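Putative poly(3-hydroxybutyrate) depolymerase LpqC (Bordetella parapertussis 12822, PDB 3D0K) probably hydrolyses ester bonds of poly(3-hydroxybutyrate) or related esters, as an enzyme with an alpha/beta-hydrolase fold. Local coordinates at residues R105-A110 with H184-G189; P180-E183 with G189-G192; E93-V98 with G118-L123; P174-L179 with E227-R232. All blocks are in the same frame, centred on the assembly; numbering follows the deposited sequence.

Contact 1: R105-A110 with H184-G189; sequences RAFTAA and HRFPEG. With SO4 (sulfate ion), chain F.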
# COMPACT_ATOMS: atom_id res chain seq x y z
N ARG A 105 7.75 -3.65 -11.00
CA ARG A 105 8.23 -3.89 -12.40
C ARG A 105 8.87 -2.60 -12.99
O ARG A 105 8.53 -2.19 -14.11
CB ARG A 105 7.05 -4.35 -13.31
CG ARG A 105 6.86 -5.81 -13.41
CD ARG A 105 5.86 -6.27 -14.48
NE ARG A 105 6.48 -6.32 -15.77
CZ ARG A 105 6.15 -5.58 -16.82
NH1 ARG A 105 6.84 -5.70 -17.95
NH2 ARG A 105 5.14 -4.73 -16.76
N ALA A 106 9.73 -1.95 -12.20
CA ALA A 106 10.30 -0.64 -12.56
C ALA A 106 11.28 -0.76 -13.74
O ALA A 106 11.57 0.24 -14.42
CB ALA A 106 10.99 -0.03 -11.40
N PHE A 107 11.82 -1.95 -13.96
CA PHE A 107 12.86 -2.14 -14.98
C PHE A 107 12.39 -3.05 -16.05
O PHE A 107 11.64 -3.95 -15.78
CB PHE A 107 14.13 -2.71 -14.37
CG PHE A 107 14.76 -1.80 -13.39
CD1 PHE A 107 14.57 -1.99 -12.02
CD2 PHE A 107 15.52 -0.70 -13.83
CE1 PHE A 107 15.13 -1.11 -11.10
CE2 PHE A 107 16.09 0.17 -12.92
CZ PHE A 107 15.90 -0.04 -11.53
N THR A 108 12.85 -2.80 -17.28
CA THR A 108 12.70 -3.76 -18.35
C THR A 108 13.67 -4.90 -18.04
O THR A 108 14.50 -4.81 -17.12
CB THR A 108 13.07 -3.16 -19.75
OG1 THR A 108 14.46 -2.81 -19.77
CG2 THR A 108 12.20 -1.93 -20.07
N ALA A 109 13.58 -5.96 -18.84
CA ALA A 109 14.48 -7.09 -18.68
C ALA A 109 15.96 -6.72 -18.88
O ALA A 109 16.83 -7.33 -18.27
CB ALA A 109 14.08 -8.21 -19.63
N ALA A 110 16.23 -5.76 -19.76
CA ALA A 110 17.56 -5.26 -20.00
C ALA A 110 18.11 -4.32 -18.90
O ALA A 110 19.26 -3.88 -18.99
CB ALA A 110 17.61 -4.58 -21.35
N HIS A 184 21.28 6.11 -4.36
CA HIS A 184 21.22 4.68 -4.68
C HIS A 184 20.20 4.44 -5.77
O HIS A 184 19.19 5.17 -5.85
CB HIS A 184 20.87 3.85 -3.44
CG HIS A 184 21.64 4.24 -2.23
ND1 HIS A 184 21.05 4.80 -1.12
CD2 HIS A 184 22.97 4.23 -1.99
CE1 HIS A 184 21.98 5.08 -0.23
NE2 HIS A 184 23.16 4.75 -0.73
N ARG A 185 20.47 3.43 -6.60
CA ARG A 185 19.55 3.03 -7.64
C ARG A 185 18.34 2.38 -6.98
O ARG A 185 18.45 1.68 -5.98
CB ARG A 185 20.20 2.00 -8.57
CG ARG A 185 19.34 1.58 -9.81
CD ARG A 185 20.24 0.83 -10.82
NE ARG A 185 21.18 1.81 -11.40
CZ ARG A 185 20.93 2.50 -12.53
NH1 ARG A 185 19.79 2.26 -13.20
NH2 ARG A 185 21.81 3.39 -13.00
N PHE A 186 17.19 2.65 -7.55
CA PHE A 186 15.98 1.93 -7.18
C PHE A 186 16.20 0.40 -7.28
O PHE A 186 16.84 -0.07 -8.23
CB PHE A 186 14.86 2.43 -8.06
CG PHE A 186 13.51 1.93 -7.69
CD1 PHE A 186 12.74 2.63 -6.77
CD2 PHE A 186 13.00 0.75 -8.26
CE1 PHE A 186 11.44 2.18 -6.39
CE2 PHE A 186 11.71 0.26 -7.88
CZ PHE A 186 10.92 0.99 -6.97
N PRO A 187 15.67 -0.39 -6.32
CA PRO A 187 14.76 0.05 -5.25
C PRO A 187 15.45 0.54 -3.95
O PRO A 187 14.74 0.88 -2.99
CB PRO A 187 13.92 -1.19 -5.00
CG PRO A 187 14.91 -2.36 -5.26
CD PRO A 187 15.92 -1.85 -6.25
N GLU A 188 16.78 0.60 -3.89
CA GLU A 188 17.42 1.05 -2.65
C GLU A 188 17.20 2.56 -2.43
O GLU A 188 16.97 3.02 -1.28
CB GLU A 188 18.92 0.67 -2.54
CG GLU A 188 19.45 1.12 -1.14
CD GLU A 188 20.94 0.86 -0.91
OE1 GLU A 188 21.36 0.89 0.28
OE2 GLU A 188 21.69 0.64 -1.89
N GLY A 189 17.22 3.31 -3.55
CA GLY A 189 17.01 4.76 -3.56
C GLY A 189 16.15 5.13 -4.75
O GLY A 189 15.50 4.25 -5.31
S SO4 F . 14.70 -2.29 -23.48
O1 SO4 F . 14.99 -1.60 -22.22
O2 SO4 F . 15.49 -1.63 -24.52
O3 SO4 F . 15.11 -3.68 -23.35
O4 SO4 F . 13.29 -2.24 -23.86
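Two loops that connect elements of an alpha/beta-hydrolase core meet here, F107 and A106 of one packing against F186 of a type VIa (cis-proline) turn, R185-E188, in the other. F186 has CG anti to its own backbone nitrogen (chi1 -172°), which sends the ring to the 105-110 loop. There A106 CB lies 3.6 Å from F186 CE2, coming at the ring obliquely. F107 CE1 approaches F186 CD2 at 4.0 Å, near the plane of the F186 ring and at its edge. One face of this ring is taken by P187, whose CB sits over the ring centre 3.8 Å above the plane. The peptide bond between the two residues is cis, the form often favoured when an aromatic residue precedes proline; the bond closing the turn, E188 N to R185 O, is weak.

The F107 ring in turn points an edge at the backbone: its CZ is 3.4 Å from F186 O, with the oxygen near the ring plane. R185 borders the same ring, CG at 4.2 Å from F107 CZ, and a bend at chi3 turns its guanidinium edge to F107, the two planes 40° apart. Beyond the aromatic cluster, T108 OG1 donates a 2.8 Å hydrogen bond to O1 of a sulfate, probably acquired in crystallisation, and accepts another from the backbone N of N112.

W119 meets F186 with its plane inclined to it and also touches A106, so W119 joins the same aromatic cluster. The example illustrates how an aromatic residue before a cis-proline can anchor one irregular excursion of the alpha/beta-hydrolase fold against another.

Contact 2: P180-E183 with G189-G192; sequences PTFE and GLDG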
# COMPACT_ATOMS: atom_id res chain seq x y z
N PRO A 180 14.73 7.93 0.65
CA PRO A 180 14.36 9.17 -0.09
C PRO A 180 15.64 9.93 -0.48
O PRO A 180 15.96 10.99 0.07
CB PRO A 180 13.51 9.94 0.93
CG PRO A 180 14.08 9.46 2.27
CD PRO A 180 14.56 8.08 2.11
N THR A 181 16.34 9.37 -1.45
CA THR A 181 17.62 9.91 -1.90
C THR A 181 17.97 9.33 -3.25
O THR A 181 17.65 8.19 -3.55
CB THR A 181 18.79 9.57 -0.91
OG1 THR A 181 20.02 10.09 -1.44
CG2 THR A 181 18.97 8.06 -0.71
N PHE A 182 18.62 10.15 -4.07
CA PHE A 182 19.09 9.75 -5.37
C PHE A 182 20.49 9.13 -5.30
O PHE A 182 21.08 8.79 -6.32
CB PHE A 182 19.00 10.94 -6.32
CG PHE A 182 17.59 11.24 -6.75
CD1 PHE A 182 16.80 12.13 -6.05
CD2 PHE A 182 17.04 10.59 -7.88
CE1 PHE A 182 15.46 12.39 -6.46
CE2 PHE A 182 15.73 10.84 -8.30
CZ PHE A 182 14.93 11.73 -7.59
N GLU A 183 21.01 8.92 -4.10
CA GLU A 183 22.35 8.31 -3.97
C GLU A 183 22.40 6.84 -4.46
O GLU A 183 23.47 6.39 -4.87
CB GLU A 183 22.84 8.34 -2.53
CG GLU A 183 23.20 9.72 -2.03
CD GLU A 183 23.22 9.78 -0.50
OE1 GLU A 183 22.12 9.70 0.16
OE2 GLU A 183 24.35 9.90 0.04
N GLY A 189 17.22 3.31 -3.55
CA GLY A 189 17.01 4.76 -3.56
C GLY A 189 16.15 5.13 -4.75
O GLY A 189 15.50 4.25 -5.31
N LEU A 190 16.17 6.40 -5.17
CA LEU A 190 15.30 6.88 -6.23
C LEU A 190 16.00 7.05 -7.59
O LEU A 190 15.39 7.56 -8.53
CB LEU A 190 14.66 8.21 -5.82
CG LEU A 190 13.88 8.19 -4.49
CD1 LEU A 190 13.56 9.64 -4.04
CD2 LEU A 190 12.60 7.33 -4.59
N ASP A 191 17.28 6.65 -7.68
CA ASP A 191 18.06 6.93 -8.89
C ASP A 191 17.82 5.83 -9.94
O ASP A 191 17.39 4.73 -9.58
CB ASP A 191 19.57 7.03 -8.58
CG ASP A 191 20.31 7.94 -9.54
OD1 ASP A 191 19.66 8.73 -10.27
OD2 ASP A 191 21.58 7.90 -9.55
N GLY A 192 18.04 6.17 -11.21
CA GLY A 192 18.08 5.19 -12.27
C GLY A 192 16.73 4.73 -12.83
O GLY A 192 16.69 3.74 -13.62
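L190 packs over F182 and back along the chain to P180, while its own backbone is tied to T181: L190 N donates to T181 O at 2.8 Å, a nearly straight bond (165°). From CB outward, the leucine uses each carbon differently. CB stands over one face of the F182 ring, 3.9 Å from the centroid and 16° off the normal, a CH-pi contact. With CG held beside the backbone nitrogen (chi1 -56°), the chain turns off toward T181, where CG lies 3.9 Å from T181 O. CD1 continues to P180 and approaches its CA at 4.1 Å, whereas CD2 turns to the methyl group of T178.

D191 sets its CB against a backbone oxygen, 3.2 Å from F182 O. Segment 180-183 is braced by an ST turn, T181 OG1 accepting from E183 N (3.1 Å); the same hydroxyl also donates to E183 OE1 at 2.7 Å, using the carboxylate lone pair directed away from the second oxygen. The loop thus closes on itself through one backbone bond and L190-F182 packing. In sequence it falls between strand 168-172 and helix 197-205, with P180 and L190 against L200 of that helix and F182 against E197.

Contact 3: E93-V98 with G118-L123; sequences EIWPGV and GWTYAL. With SO4 (sulfate ion), chain I.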
# COMPACT_ATOMS: atom_id res chain seq x y z
N GLU A 93 2.19 -16.43 -9.84
CA GLU A 93 2.31 -16.99 -11.17
C GLU A 93 2.43 -15.93 -12.25
O GLU A 93 3.26 -16.05 -13.12
CB GLU A 93 1.15 -17.94 -11.50
CG GLU A 93 1.60 -19.13 -12.30
CD GLU A 93 0.64 -19.53 -13.43
OE1 GLU A 93 -0.61 -19.29 -13.33
OE2 GLU A 93 1.16 -20.11 -14.44
N ILE A 94 1.65 -14.86 -12.17
CA ILE A 94 1.67 -13.82 -13.21
C ILE A 94 2.59 -12.62 -12.88
O ILE A 94 3.08 -11.92 -13.80
CB ILE A 94 0.23 -13.33 -13.51
CG1 ILE A 94 -0.64 -14.52 -13.90
CG2 ILE A 94 0.19 -12.23 -14.59
CD1 ILE A 94 -2.13 -14.23 -13.94
N TRP A 95 2.81 -12.40 -11.59
CA TRP A 95 3.65 -11.29 -11.11
C TRP A 95 4.76 -11.83 -10.20
O TRP A 95 4.80 -11.56 -9.00
CB TRP A 95 2.79 -10.29 -10.35
CG TRP A 95 1.70 -9.73 -11.19
CD1 TRP A 95 0.47 -10.30 -11.43
CD2 TRP A 95 1.72 -8.49 -11.91
NE1 TRP A 95 -0.27 -9.49 -12.26
CE2 TRP A 95 0.46 -8.37 -12.57
CE3 TRP A 95 2.67 -7.46 -12.05
CZ2 TRP A 95 0.12 -7.26 -13.35
CZ3 TRP A 95 2.34 -6.36 -12.85
CH2 TRP A 95 1.08 -6.27 -13.50
N PRO A 96 5.69 -12.61 -10.78
CA PRO A 96 6.64 -13.33 -9.93
C PRO A 96 7.70 -12.45 -9.23
O PRO A 96 8.21 -11.49 -9.80
CB PRO A 96 7.30 -14.33 -10.92
CG PRO A 96 7.22 -13.61 -12.22
CD PRO A 96 5.94 -12.85 -12.22
N GLY A 97 8.02 -12.81 -7.98
CA GLY A 97 9.14 -12.21 -7.25
C GLY A 97 8.87 -10.81 -6.73
O GLY A 97 7.90 -10.14 -7.12
N VAL A 98 9.75 -10.35 -5.85
CA VAL A 98 9.74 -8.96 -5.42
C VAL A 98 9.88 -7.99 -6.62
O VAL A 98 9.44 -6.86 -6.53
CB VAL A 98 10.82 -8.68 -4.33
CG1 VAL A 98 10.60 -9.60 -3.09
CG2 VAL A 98 12.24 -8.81 -4.90
N GLY A 118 3.73 2.76 -16.31
CA GLY A 118 3.71 1.33 -16.60
C GLY A 118 4.03 0.47 -15.39
O GLY A 118 3.98 -0.77 -15.47
N TRP A 119 4.41 1.10 -14.29
CA TRP A 119 4.79 0.33 -13.09
C TRP A 119 3.54 -0.29 -12.47
O TRP A 119 2.42 0.21 -12.66
CB TRP A 119 5.55 1.18 -12.05
CG TRP A 119 6.88 1.76 -12.52
CD1 TRP A 119 7.38 1.77 -13.81
CD2 TRP A 119 7.83 2.43 -11.71
NE1 TRP A 119 8.60 2.41 -13.82
CE2 TRP A 119 8.91 2.81 -12.55
CE3 TRP A 119 7.90 2.72 -10.34
CZ2 TRP A 119 10.02 3.48 -12.06
CZ3 TRP A 119 9.02 3.41 -9.85
CH2 TRP A 119 10.06 3.78 -10.71
N THR A 120 3.74 -1.39 -11.74
CA THR A 120 2.62 -2.11 -11.09
C THR A 120 1.84 -1.11 -10.20
O THR A 120 0.60 -1.18 -10.12
CB THR A 120 3.15 -3.27 -10.21
OG1 THR A 120 4.19 -3.97 -10.91
CG2 THR A 120 1.97 -4.28 -9.84
N TYR A 121 2.55 -0.17 -9.57
CA TYR A 121 1.92 0.81 -8.65
C TYR A 121 0.82 1.62 -9.32
O TYR A 121 -0.15 2.02 -8.65
CB TYR A 121 2.94 1.79 -8.11
CG TYR A 121 4.20 1.13 -7.54
CD1 TYR A 121 4.10 -0.05 -6.80
CD2 TYR A 121 5.47 1.69 -7.77
CE1 TYR A 121 5.27 -0.68 -6.31
CE2 TYR A 121 6.63 1.10 -7.27
CZ TYR A 121 6.51 -0.10 -6.55
OH TYR A 121 7.69 -0.65 -6.02
N ALA A 122 1.03 1.94 -10.60
CA ALA A 122 0.13 2.84 -11.37
C ALA A 122 -1.26 2.24 -11.63
O ALA A 122 -2.22 2.96 -11.98
CB ALA A 122 0.79 3.21 -12.72
N LEU A 123 -1.36 0.93 -11.49
CA LEU A 123 -2.60 0.19 -11.64
C LEU A 123 -3.61 0.58 -10.57
O LEU A 123 -4.82 0.53 -10.83
CB LEU A 123 -2.32 -1.31 -11.55
CG LEU A 123 -1.54 -1.86 -12.76
CD1 LEU A 123 -1.21 -3.30 -12.53
CD2 LEU A 123 -2.39 -1.72 -14.04
S SO4 I . 11.50 -13.38 -4.35
O1 SO4 I . 12.34 -13.08 -3.19
O2 SO4 I . 11.62 -12.30 -5.34
O3 SO4 I . 11.95 -14.67 -4.90
O4 SO4 I . 10.11 -13.52 -3.90
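Only the far end of an indole spans this contact: W95 reaches T120 and L123 while the nearest CA atoms, those of W95 and T120, remain 9.2 Å apart. In this alpha/beta-hydrolase fold the pairing joins the loop ahead of helix 97-100 to the segment leading into helix 122-133. The tryptophan and its two partners extend from opposite directions and meet along the six-membered ring.

T120 meets the CZ3 corner from one side of the indole plane with both branches, OG1 at 3.6 Å and CG2 at 3.7 Å from W95 CZ3. Its methyl is anti to the backbone nitrogen and its hydroxyl anti to the carbonyl carbon (chi1 -43°), an arrangement that turns both at once to the indole. The hydroxyl is not left to the ring alone, since it is hydrogen-bonded to the carbonyl oxygen of S100. L123 supplies one methyl, CD1, 3.9 Å from W95 CH2.

At its other end the indole is fixed by a hydrogen bond from NE1 to the carbonyl oxygen of P39, and F90 meets it edge-to-face. F40 of strand 40-46 touches both W95 and L123, so the buried patch extends onto the sheet. The indole thus bridges two distant backbones while its one polar atom is paired. Near the weakly bonded helix 97-100, V98 N donates to O2 of a bound sulfate, probably from the crystallisation liquor, at 2.7 Å with an angle of 162°.

Contact 4: P174-L179 with E227-R232; sequences PGWYTL and EPAALR. With SO4 (sulfate ion), chain E.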
# COMPACT_ATOMS: atom_id res chain seq x y z
N PRO A 174 6.61 -2.55 6.48
CA PRO A 174 7.39 -2.95 5.30
C PRO A 174 8.67 -3.71 5.70
O PRO A 174 9.31 -3.31 6.68
CB PRO A 174 7.79 -1.60 4.65
CG PRO A 174 6.70 -0.64 5.12
CD PRO A 174 6.42 -1.08 6.54
N GLY A 175 9.07 -4.72 4.90
CA GLY A 175 10.31 -5.48 5.18
C GLY A 175 11.56 -4.61 5.01
O GLY A 175 12.53 -4.79 5.73
N TRP A 176 11.55 -3.67 4.07
CA TRP A 176 12.66 -2.72 3.89
C TRP A 176 12.16 -1.58 2.98
O TRP A 176 11.05 -1.65 2.47
CB TRP A 176 13.92 -3.41 3.30
CG TRP A 176 13.87 -3.65 1.85
CD1 TRP A 176 13.00 -4.49 1.18
CD2 TRP A 176 14.72 -3.07 0.85
NE1 TRP A 176 13.26 -4.44 -0.17
CE2 TRP A 176 14.33 -3.61 -0.40
CE3 TRP A 176 15.81 -2.19 0.89
CZ2 TRP A 176 14.95 -3.26 -1.62
CZ3 TRP A 176 16.46 -1.85 -0.35
CH2 TRP A 176 16.01 -2.38 -1.57
N TYR A 177 12.97 -0.56 2.77
CA TYR A 177 12.46 0.68 2.21
C TYR A 177 13.35 1.18 1.09
O TYR A 177 14.59 1.08 1.12
CB TYR A 177 12.42 1.77 3.29
CG TYR A 177 11.47 1.51 4.44
CD1 TYR A 177 10.17 2.09 4.44
CD2 TYR A 177 11.83 0.65 5.49
CE1 TYR A 177 9.29 1.85 5.47
CE2 TYR A 177 10.94 0.39 6.54
CZ TYR A 177 9.68 1.01 6.50
OH TYR A 177 8.81 0.77 7.52
N THR A 178 12.71 1.83 0.14
CA THR A 178 13.42 2.70 -0.82
C THR A 178 13.68 4.01 -0.07
O THR A 178 12.74 4.72 0.33
CB THR A 178 12.46 3.03 -1.99
OG1 THR A 178 12.24 1.84 -2.79
CG2 THR A 178 13.12 4.08 -2.92
N LEU A 179 14.95 4.35 0.09
CA LEU A 179 15.28 5.55 0.86
C LEU A 179 15.08 6.80 0.01
O LEU A 179 15.26 6.75 -1.18
CB LEU A 179 16.75 5.47 1.29
CG LEU A 179 17.05 4.23 2.11
CD1 LEU A 179 18.58 4.12 2.35
CD2 LEU A 179 16.27 4.31 3.41
N GLU A 227 19.05 -8.89 1.80
CA GLU A 227 20.12 -8.32 0.96
C GLU A 227 20.84 -7.17 1.68
O GLU A 227 20.29 -6.56 2.62
CB GLU A 227 19.56 -7.85 -0.38
CG GLU A 227 19.32 -9.04 -1.34
CD GLU A 227 18.82 -8.62 -2.74
OE1 GLU A 227 17.95 -7.71 -2.83
OE2 GLU A 227 19.29 -9.23 -3.74
N PRO A 228 22.09 -6.86 1.25
CA PRO A 228 22.85 -5.87 2.00
C PRO A 228 22.13 -4.52 2.19
O PRO A 228 22.26 -3.90 3.25
CB PRO A 228 24.13 -5.70 1.17
CG PRO A 228 24.26 -7.02 0.46
CD PRO A 228 22.86 -7.38 0.09
N ALA A 229 21.39 -4.07 1.17
CA ALA A 229 20.69 -2.81 1.27
C ALA A 229 19.59 -2.87 2.33
O ALA A 229 19.32 -1.87 2.98
CB ALA A 229 20.09 -2.40 -0.11
N ALA A 230 18.96 -4.03 2.49
CA ALA A 230 17.96 -4.18 3.57
C ALA A 230 18.66 -4.23 4.95
O ALA A 230 18.26 -3.54 5.90
CB ALA A 230 17.10 -5.39 3.35
N LEU A 231 19.73 -5.01 5.04
CA LEU A 231 20.47 -5.14 6.33
C LEU A 231 20.97 -3.82 6.90
O LEU A 231 20.84 -3.59 8.10
CB LEU A 231 21.62 -6.13 6.16
CG LEU A 231 21.18 -7.57 5.88
CD1 LEU A 231 22.45 -8.42 5.53
CD2 LEU A 231 20.42 -8.13 7.09
N ARG A 232 21.48 -2.94 6.02
CA ARG A 232 21.94 -1.60 6.38
C ARG A 232 20.88 -0.74 7.08
O ARG A 232 21.20 0.15 7.86
CB ARG A 232 22.45 -0.83 5.12
CG ARG A 232 23.83 -1.28 4.68
CD ARG A 232 24.47 -0.40 3.62
NE ARG A 232 23.83 -0.49 2.31
CZ ARG A 232 24.10 -1.40 1.37
NH1 ARG A 232 25.00 -2.35 1.56
NH2 ARG A 232 23.46 -1.35 0.22
S SO4 E . 8.42 -8.28 3.69
O1 SO4 E . 7.97 -6.91 3.43
O2 SO4 E . 9.53 -8.53 2.76
O3 SO4 E . 8.90 -8.52 5.01
O4 SO4 E . 7.45 -9.27 3.29
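In W176, chi1 of 78° places CG between the backbone nitrogen and the carbonyl carbon, and chi2 of -65° then swings the benzo portion of the indole alongside A230 and A229. The tryptophan belongs to the loop after strand 168-172 of the alpha/beta-hydrolase sheet; the alanines lie on the short helix 228-231, for which E227 is the N-cap residue. Two methyl groups share the side chain. A230 CB lies 3.7 Å from W176 CB, near the root, and A229 CB the same 3.7 Å from W176 CZ3, at the outer ring. Between them CE3 runs close to the helix backbone, 4.0 Å from A230 N. Both methyls meet the ring system obliquely.

The small alanine side chains are consistent with the close approach, the CA atoms of W176 and A230 being 5.5 Å apart. Away from the alanines, W176 touches Q152 and R156 of helix 149-160, so it lies between two helices. The helix itself is bonded through L231 N to E227 O at 2.9 Å. Just before the tryptophan a sulfate, probably from the crystallisation liquor, is hydrogen-bonded to R237 NH1 and Q152 NE2, and G175 N adds a weak, bent bond of 2.9 Å to its O1.

Contact 3 opens first along the chain, at 93-98, and contact 1 interlocks with it, since 105-110 comes before 118-123 and pairs with the later 184-189. Contact 1 also crosses contact 4, while contact 2 is nested inside the loop that contact 4 closes. Contacts 1 and 2 share G189, with centres 10 Å apart; contact 1 also touches contacts 3 and 4, their centres 13 and 14 Å from its own, whereas contacts 2 and 3, 20 Å apart, do not meet. Contacts 1, 2 and 4, mutually touching, draw on the long connection between strand 168-172 and helix 197-205, which contacts 1 and 4 tie to earlier and later parts of the alpha/beta-hydrolase fold and contact 2 folds on itself.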